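Local coordinates for protein tartronate semialdehyde reductase (Salmonella typhimurium, PDB 1VPD) that probably catalyses the NAD(P)H-dependent reduction of tartronate semialdehyde to D-glycerate, the last step of galactarate breakdown, at residues A[100-103]-A[104-107]; A[39-42]-A[43-47]; A[199-203]-A[204-208]. One frame throughout, in Å; residues are numbered along the deposited sequence. Where two conformers were deposited one is given.

Interaction 1: A[100-103]-A[104-107]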
ATOM      1  N   SER A 100       0.792  -3.091   4.003  1.00 12.52           N
ATOM      2  CA  SER A 100       2.229  -3.188   3.835  1.00 12.35           C
ATOM      3  C   SER A 100       2.884  -3.170   5.205  1.00 12.24           C
ATOM      4  O   SER A 100       2.884  -2.124   5.882  1.00 12.49           O
ATOM      5  CB  SER A 100       2.733  -2.011   3.014  1.00 12.32           C
ATOM      6  OG  SER A 100       2.134  -1.985   1.741  1.00 11.26           O
ATOM      7  N   ILE A 101       3.403  -4.313   5.648  1.00 12.20           N
ATOM      8  CA  ILE A 101       4.042  -4.402   6.970  1.00 11.76           C
ATOM      9  C   ILE A 101       5.319  -5.218   6.893  1.00 12.48           C
ATOM     10  O   ILE A 101       5.538  -5.926   5.916  1.00 11.72           O
ATOM     11  CB  ILE A 101       3.089  -4.979   8.070  1.00 12.01           C
ATOM     12  CG1 ILE A 101       2.816  -6.484   7.899  1.00 11.71           C
ATOM     13  CG2 ILE A 101       1.804  -4.201   8.115  1.00 11.92           C
ATOM     14  CD1 ILE A 101       1.997  -7.089   9.053  1.00 13.36           C
ATOM     15  N   ALA A 102       6.147  -5.136   7.929  1.00 12.66           N
ATOM     16  CA  ALA A 102       7.405  -5.890   7.973  1.00 13.17           C
ATOM     17  C   ALA A 102       7.127  -7.377   7.793  1.00 13.25           C
ATOM     18  O   ALA A 102       6.246  -7.906   8.478  1.00 13.17           O
ATOM     19  CB  ALA A 102       8.122  -5.654   9.293  1.00 13.71           C
ATOM     20  N   PRO A 103       7.840  -8.063   6.904  1.00 13.48           N
ATOM     21  CA  PRO A 103       7.643  -9.523   6.763  1.00 14.13           C
ATOM     22  C   PRO A 103       7.675 -10.313   8.075  1.00 14.80           C
ATOM     23  O   PRO A 103       6.854 -11.230   8.253  1.00 15.12           O
ATOM     24  CB  PRO A 103       8.774  -9.944   5.831  1.00 14.65           C
ATOM     25  CG  PRO A 103       9.061  -8.749   5.017  1.00 14.21           C
ATOM     26  CD  PRO A 103       8.753  -7.538   5.866  1.00 13.28           C
ATOM     27  N   LEU A 104       8.578  -9.954   8.988  1.00 15.28           N
ATOM     28  CA  LEU A 104       8.638 -10.599  10.307  1.00 16.95           C
ATOM     29  C   LEU A 104       7.320 -10.437  11.057  1.00 16.26           C
ATOM     30  O   LEU A 104       6.871 -11.356  11.746  1.00 16.12           O
ATOM     31  CB  LEU A 104       9.769 -10.037  11.152  1.00 18.77           C
ATOM     32  CG  LEU A 104       9.780 -10.459  12.643  1.00 22.90           C
ATOM     33  CD1 LEU A 104      10.056 -11.935  12.753  1.00 26.18           C
ATOM     34  CD2 LEU A 104      10.781  -9.655  13.491  1.00 25.87           C
ATOM     35  N   ALA A 105       6.705  -9.263  10.949  1.00 15.70           N
ATOM     36  CA  ALA A 105       5.413  -9.031  11.594  1.00 16.03           C
ATOM     37  C   ALA A 105       4.302  -9.898  10.993  1.00 15.81           C
ATOM     38  O   ALA A 105       3.474 -10.445  11.741  1.00 15.68           O
ATOM     39  CB  ALA A 105       5.036  -7.568  11.558  1.00 17.03           C
ATOM     40  N   SER A 106       4.260 -10.028   9.664  1.00 15.50           N
ATOM     41  CA  SER A 106       3.308 -10.938   9.032  1.00 16.12           C
ATOM     42  C   SER A 106       3.452 -12.339   9.612  1.00 16.36           C
ATOM     43  O   SER A 106       2.455 -12.998   9.950  1.00 16.65           O
ATOM     44  CB  SER A 106       3.496 -11.000   7.510  1.00 15.91           C
ATOM     45  OG  SER A 106       3.250  -9.749   6.919  1.00 17.12           O
ATOM     46  N   ARG A 107       4.688 -12.800   9.730  1.00 16.76           N
ATOM     47  CA  ARG A 107       4.950 -14.159  10.244  1.00 18.06           C
ATOM     48  C   ARG A 107       4.540 -14.311  11.710  1.00 17.79           C
ATOM     49  O   ARG A 107       3.932 -15.329  12.089  1.00 17.76           O
ATOM     50  CB  ARG A 107       6.437 -14.528  10.082  0.52 18.54           C
ATOM     51  CG  ARG A 107       6.886 -14.728   8.641  0.52 21.33           C
ATOM     52  CD  ARG A 107       8.312 -15.338   8.480  0.52 24.52           C
ATOM     53  NE  ARG A 107       9.343 -14.526   9.136  0.52 26.84           N
ATOM     54  CZ  ARG A 107      10.161 -13.649   8.547  0.52 28.57           C
ATOM     55  NH1 ARG A 107      10.121 -13.432   7.229  0.52 29.17           N
ATOM     56  NH2 ARG A 107      11.045 -12.983   9.295  0.52 28.13           N
TER
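Ile101 reaches forward over the first turn of helix 103-114 and meets Ser106 and Ala105 with one branch of its side chain. From CB, the CG1 arm sits between the backbone N and the carbonyl carbon (chi1 71°), which turns it toward the helix. CG1 lies 3.4 Å from Ser106 OG. At the extended end of the arm, CD1 lies 3.6 Å from the same Ser106 OG and 4.0 Å from Ala105 CB, so the methyl spans a hydroxyl and an apolar neighbour. That hydroxyl also has a weak hydrogen bond from Asn172 ND2, and Asn172 OD1 accepts from Ile101 N: one amide bonds both the loop before the N-cap and, weakly, the helix's first turn.

This turn starts the helix that follows strand 94-97 in the Rossmann-type domain, with Ala102 as N-cap and Pro103 as first helical residue. Ala102 O receives Ser106 N at 3.1 Å with an N-H...O angle of 160°, and a weak, bent bond from Ala105 N. One residue on, Arg107 N donates to Pro103 O over 3.1 Å. In the conformer described, one of two, Arg107 bends at chi3 (-58°) and its guanidinium folds back, the rim of one face above Pro103 O and Leu104 CA. Pro103 packs on Val173 and Leu176 of helix 170-198, while Ser100 O accepts from Lys243 NZ; both residues are predicted to bind NAD.

Interaction 2: A[39-42]-A[43-47]; sequences EAIA and DVIAA
Four successive i to i+4 hydrogen bonds join Glu39-Ala42 to Asp43-Ala46, the evidence for a regular alpha-helix here. Ile45 N to Ile41 O measures 2.8 Å and is nearly straight, with an N-H...O angle of 166°. The bond from Ala46 N to Ala42 O, 3.0 Å long, bends to 150°. Beyond it, Ala47 N makes weak bonds to Asp43 O and Val44 O.

Ile41 and Ile45, one turn apart, supply the apolar side-chain contact. In the Ile45 conformer described, one of two, Ile41 CG2 lies 3.6 Å from Ile45 CD1 and 4.0 Å from Ile45 CG1, the two chains crossing at a slant. The touching branch of Ile41 is its short one, held anti to the backbone N, whereas Ile45 offers its long arm, whose CG1 also rests 3.5 Å from Ile41 O. On another side of the helix, Val44 CG2 approaches Ala40 O to 3.5 Å, and Asp43 CB comes equally near the same oxygen.

The Asp43 carboxylate leads away from the turn; in the conformer described, again one of two, OD2 forms a salt bridge with Lys22 and OD1 one with Lys18, both on helix 17-26. Val44 packs on Ser21 and Leu25 of that helix, and Ile41 and Ile45 both touch Thr51. Helix 38-46 connects parallel strands 30-34 and 50-51 as the crossover of a beta-alpha-beta unit.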
ATOM      1  N   GLU A  39     -17.215   8.350   9.307  1.00 23.79           N
ATOM      2  CA  GLU A  39     -17.605   8.871   7.999  1.00 24.05           C
ATOM      3  C   GLU A  39     -17.158   7.974   6.862  1.00 22.45           C
ATOM      4  O   GLU A  39     -17.863   7.856   5.865  1.00 21.63           O
ATOM      5  CB  GLU A  39     -17.057  10.278   7.767  1.00 25.46           C
ATOM      6  CG  GLU A  39     -17.602  11.336   8.709  1.00 30.39           C
ATOM      7  CD  GLU A  39     -17.225  12.750   8.275  1.00 36.90           C
ATOM      8  OE1 GLU A  39     -16.637  12.919   7.178  1.00 40.19           O
ATOM      9  OE2 GLU A  39     -17.517  13.698   9.038  1.00 41.70           O
ATOM     10  N   ALA A  40     -15.982   7.359   6.997  1.00 21.76           N
ATOM     11  CA  ALA A  40     -15.534   6.356   6.017  1.00 20.81           C
ATOM     12  C   ALA A  40     -16.472   5.135   6.018  1.00 20.03           C
ATOM     13  O   ALA A  40     -16.892   4.669   4.963  1.00 18.90           O
ATOM     14  CB  ALA A  40     -14.068   5.939   6.286  1.00 21.15           C
ATOM     15  N   ILE A  41     -16.829   4.632   7.204  1.00 19.94           N
ATOM     16  CA  ILE A  41     -17.849   3.576   7.273  1.00 20.21           C
ATOM     17  C   ILE A  41     -19.152   4.016   6.592  1.00 19.91           C
ATOM     18  O   ILE A  41     -19.702   3.289   5.781  1.00 19.27           O
ATOM     19  CB  ILE A  41     -18.155   3.142   8.723  1.00 20.26           C
ATOM     20  CG1 ILE A  41     -16.899   2.636   9.441  1.00 20.83           C
ATOM     21  CG2 ILE A  41     -19.261   2.070   8.710  1.00 20.23           C
ATOM     22  CD1 ILE A  41     -17.123   2.317  10.917  1.00 21.56           C
ATOM     23  N   ALA A  42     -19.624   5.223   6.894  1.00 20.69           N
ATOM     24  CA  ALA A  42     -20.904   5.688   6.336  1.00 21.31           C
ATOM     25  C   ALA A  42     -20.904   5.703   4.816  1.00 21.93           C
ATOM     26  O   ALA A  42     -21.871   5.315   4.178  1.00 21.94           O
ATOM     27  CB  ALA A  42     -21.260   7.041   6.874  1.00 21.61           C
ATOM     28  N   ASP A  43     -19.783   6.120   4.231  1.00 22.91           N
ATOM     29  CA  ASP A  43     -19.634   6.157   2.783  1.00 23.37           C
ATOM     30  C   ASP A  43     -19.750   4.758   2.179  1.00 22.25           C
ATOM     31  O   ASP A  43     -20.403   4.547   1.167  1.00 22.49           O
ATOM     32  CB  ASP A  43     -18.263   6.766   2.463  0.52 24.10           C
ATOM     33  CG  ASP A  43     -18.044   6.990   0.993  0.52 26.94           C
ATOM     34  OD1 ASP A  43     -17.472   8.047   0.653  0.52 30.04           O
ATOM     35  OD2 ASP A  43     -18.382   6.177   0.105  0.52 29.59           O
ATOM     36  N   VAL A  44     -19.094   3.780   2.797  1.00 21.14           N
ATOM     37  CA  VAL A  44     -19.083   2.443   2.266  1.00 20.64           C
ATOM     38  C   VAL A  44     -20.427   1.726   2.527  1.00 21.29           C
ATOM     39  O   VAL A  44     -20.871   0.957   1.697  1.00 20.84           O
ATOM     40  CB  VAL A  44     -17.839   1.645   2.773  1.00 19.78           C
ATOM     41  CG1 VAL A  44     -17.852   0.246   2.257  1.00 20.82           C
ATOM     42  CG2 VAL A  44     -16.543   2.351   2.312  1.00 19.47           C
ATOM     43  N   ILE A  45     -21.079   2.015   3.645  1.00 22.94           N
ATOM     44  CA  ILE A  45     -22.437   1.470   3.842  1.00 24.34           C
ATOM     45  C   ILE A  45     -23.393   2.056   2.813  1.00 24.60           C
ATOM     46  O   ILE A  45     -24.261   1.366   2.330  1.00 25.21           O
ATOM     47  CB  ILE A  45     -22.978   1.916   5.239  0.67 24.41           C
ATOM     48  CG1 ILE A  45     -22.340   1.125   6.377  0.67 25.34           C
ATOM     49  CG2 ILE A  45     -24.527   1.811   5.316  0.67 25.39           C
ATOM     50  CD1 ILE A  45     -22.664   1.698   7.752  0.67 25.66           C
ATOM     51  N   ALA A  46     -23.201   3.314   2.443  1.00 25.72           N
ATOM     52  CA  ALA A  46     -24.046   3.928   1.413  1.00 26.39           C
ATOM     53  C   ALA A  46     -23.883   3.214   0.065  1.00 26.84           C
ATOM     54  O   ALA A  46     -24.816   3.185  -0.732  1.00 28.09           O
ATOM     55  CB  ALA A  46     -23.761   5.420   1.308  1.00 26.66           C
ATOM     56  N   ALA A  47     -22.723   2.589  -0.179  1.00 26.41           N
ATOM     57  CA  ALA A  47     -22.508   1.774  -1.383  1.00 26.25           C
ATOM     58  C   ALA A  47     -22.992   0.338  -1.259  1.00 26.11           C
ATOM     59  O   ALA A  47     -22.874  -0.434  -2.206  1.00 27.08           O
ATOM     60  CB  ALA A  47     -21.013   1.774  -1.788  1.00 26.07           C
TER

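Interaction 3: A[199-203]-A[204-208]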
ATOM      1  N   ALA A 199      18.832  23.381 -16.545  1.00 13.92           N
ATOM      2  CA  ALA A 199      19.579  23.573 -17.782  1.00 14.49           C
ATOM      3  C   ALA A 199      18.779  24.308 -18.854  1.00 15.50           C
ATOM      4  O   ALA A 199      19.253  24.447 -19.978  1.00 17.04           O
ATOM      5  CB  ALA A 199      20.088  22.220 -18.316  1.00 15.09           C
ATOM      6  N   GLY A 200      17.589  24.783 -18.515  1.00 15.74           N
ATOM      7  CA  GLY A 200      16.820  25.662 -19.399  1.00 16.43           C
ATOM      8  C   GLY A 200      15.811  25.032 -20.342  1.00 16.24           C
ATOM      9  O   GLY A 200      15.327  25.702 -21.265  1.00 17.39           O
ATOM     10  N   VAL A 201      15.455  23.775 -20.122  1.00 15.26           N
ATOM     11  CA  VAL A 201      14.475  23.065 -20.918  1.00 15.01           C
ATOM     12  C   VAL A 201      13.196  22.853 -20.121  1.00 15.79           C
ATOM     13  O   VAL A 201      13.222  22.449 -18.964  1.00 16.57           O
ATOM     14  CB  VAL A 201      15.042  21.708 -21.442  1.00 14.69           C
ATOM     15  CG1 VAL A 201      14.016  20.940 -22.233  1.00 15.04           C
ATOM     16  CG2 VAL A 201      16.282  21.954 -22.286  1.00 15.90           C
ATOM     17  N   ASN A 202      12.059  23.143 -20.745  1.00 16.36           N
ATOM     18  CA  ASN A 202      10.779  23.025 -20.091  1.00 16.51           C
ATOM     19  C   ASN A 202      10.472  21.570 -19.741  1.00 15.28           C
ATOM     20  O   ASN A 202      10.507  20.721 -20.630  1.00 14.06           O
ATOM     21  CB  ASN A 202       9.709  23.557 -21.041  1.00 17.71           C
ATOM     22  CG  ASN A 202       8.335  23.518 -20.433  1.00 21.36           C
ATOM     23  OD1 ASN A 202       7.710  22.480 -20.399  1.00 22.96           O
ATOM     24  ND2 ASN A 202       7.860  24.661 -19.944  1.00 27.34           N
ATOM     25  N   PRO A 203      10.212  21.262 -18.466  1.00 15.02           N
ATOM     26  CA  PRO A 203      10.033  19.857 -18.071  1.00 15.23           C
ATOM     27  C   PRO A 203       8.793  19.174 -18.645  1.00 15.13           C
ATOM     28  O   PRO A 203       8.758  17.949 -18.776  1.00 14.88           O
ATOM     29  CB  PRO A 203       9.993  19.913 -16.529  1.00 14.95           C
ATOM     30  CG  PRO A 203       9.586  21.338 -16.180  1.00 15.19           C
ATOM     31  CD  PRO A 203      10.145  22.179 -17.309  1.00 15.41           C
ATOM     32  N   ASP A 204       7.771  19.938 -19.012  1.00 15.53           N
ATOM     33  CA  ASP A 204       6.621  19.322 -19.659  1.00 15.81           C
ATOM     34  C   ASP A 204       7.002  18.789 -21.043  1.00 15.33           C
ATOM     35  O   ASP A 204       6.572  17.718 -21.432  1.00 15.79           O
ATOM     36  CB  ASP A 204       5.475  20.350 -19.755  0.57 16.11           C
ATOM     37  CG  ASP A 204       4.112  19.725 -19.898  0.57 17.74           C
ATOM     38  OD1 ASP A 204       3.980  18.498 -20.154  0.57 18.94           O
ATOM     39  OD2 ASP A 204       3.084  20.440 -19.795  0.57 18.88           O
ATOM     40  N   LEU A 205       7.829  19.530 -21.784  1.00 14.82           N
ATOM     41  CA  LEU A 205       8.336  19.042 -23.061  1.00 14.41           C
ATOM     42  C   LEU A 205       9.257  17.817 -22.852  1.00 13.86           C
ATOM     43  O   LEU A 205       9.193  16.860 -23.616  1.00 13.23           O
ATOM     44  CB  LEU A 205       9.061  20.144 -23.812  1.00 14.54           C
ATOM     45  CG  LEU A 205       8.218  21.373 -24.166  1.00 16.17           C
ATOM     46  CD1 LEU A 205       9.082  22.386 -24.914  1.00 18.04           C
ATOM     47  CD2 LEU A 205       7.011  20.972 -24.994  1.00 17.67           C
ATOM     48  N   VAL A 206      10.048  17.823 -21.781  1.00 13.97           N
ATOM     49  CA  VAL A 206      10.889  16.661 -21.445  1.00 13.44           C
ATOM     50  C   VAL A 206       9.993  15.440 -21.200  1.00 13.59           C
ATOM     51  O   VAL A 206      10.192  14.380 -21.788  1.00 13.13           O
ATOM     52  CB  VAL A 206      11.778  16.922 -20.212  1.00 13.39           C
ATOM     53  CG1 VAL A 206      12.455  15.597 -19.736  1.00 13.69           C
ATOM     54  CG2 VAL A 206      12.821  18.009 -20.511  1.00 13.22           C
ATOM     55  N   TYR A 207       8.980  15.612 -20.350  1.00 13.82           N
ATOM     56  CA  TYR A 207       8.026  14.551 -20.055  1.00 14.19           C
ATOM     57  C   TYR A 207       7.387  14.022 -21.328  1.00 14.54           C
ATOM     58  O   TYR A 207       7.398  12.819 -21.583  1.00 14.22           O
ATOM     59  CB  TYR A 207       6.954  15.025 -19.065  1.00 14.17           C
ATOM     60  CG  TYR A 207       5.794  14.081 -18.937  1.00 14.38           C
ATOM     61  CD1 TYR A 207       5.973  12.761 -18.533  1.00 15.40           C
ATOM     62  CD2 TYR A 207       4.498  14.502 -19.239  1.00 17.47           C
ATOM     63  CE1 TYR A 207       4.906  11.892 -18.424  1.00 16.77           C
ATOM     64  CE2 TYR A 207       3.426  13.634 -19.134  1.00 18.30           C
ATOM     65  CZ  TYR A 207       3.624  12.337 -18.732  1.00 18.62           C
ATOM     66  OH  TYR A 207       2.541  11.478 -18.635  1.00 20.49           O
ATOM     67  N   GLN A 208       6.863  14.916 -22.163  1.00 14.89           N
ATOM     68  CA  GLN A 208       6.246  14.473 -23.417  1.00 15.30           C
ATOM     69  C   GLN A 208       7.223  13.719 -24.316  1.00 14.70           C
ATOM     70  O   GLN A 208       6.851  12.728 -24.960  1.00 14.20           O
ATOM     71  CB  GLN A 208       5.713  15.692 -24.200  0.58 15.51           C
ATOM     72  CG  GLN A 208       4.567  16.444 -23.521  0.58 16.38           C
ATOM     73  CD  GLN A 208       4.240  17.748 -24.218  0.58 18.13           C
ATOM     74  OE1 GLN A 208       4.225  17.813 -25.450  0.58 19.11           O
ATOM     75  NE2 GLN A 208       3.984  18.788 -23.443  0.58 19.21           N
TER
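Asn202 OD1 is gripped by two backbone N-H groups of the helix it caps. Leu205 N donates at 3.3 Å and 153°, in the plane of the amide carbonyl and on a lone pair; Asp204 N is nearer, 2.9 Å, but bent to 125° and weak. With CG anti to the backbone N (chi1 -178°), the Asn202 side chain lies alongside that of Asp204 and points the same way, OD1 3.2 Å from Asp204 CB. The backbone then takes over: Val206 N bonds to Asn202 O, and Tyr207 N to Pro203 O at 2.8 Å.

Just before this N-cap, Gly200, with positive phi, ends helix 170-198 in a Schellman motif, so the chain passes from one helix to the next within a few residues. Val201 bridges the junction, its CG1 3.6 Å from Val206 CG2 with the side chains at about a right angle.

Arg299 receives both polar side chains: Asp204 OD2 pairs with it in a salt bridge, and Asn202 ND2 donates to its O. One N-H of the opening turn is thus well met and a second weakly met by a neutral amide, while in the Asp204 conformer described, one of two, the salt bridge and the nearby helix start would both probably favour the charged carboxylate.

How the interactions relate
Each interaction is local in sequence, and none touches another. Interactions 1 and 2 belong to the nucleotide-binding domain, their centres 29 Å apart and nearest atoms about 18 Å apart. Interaction 1 contains one predicted NAD-binding residue, Ser100, and has the Ile101 side chain about 6 Å from that of another, Lys243, whereas interaction 2 meets Lys22 through Asp43. Pro103 also lies about 8 Å, side chain to side chain, from Lys175, the predicted active-site residue. Interaction 3 is in the C-terminal domain, its centre 41 Å from that of interaction 1 and 42 Å from that of interaction 2, away from these sites. Interactions 1 and 3 both start helices with proline after the N-cap.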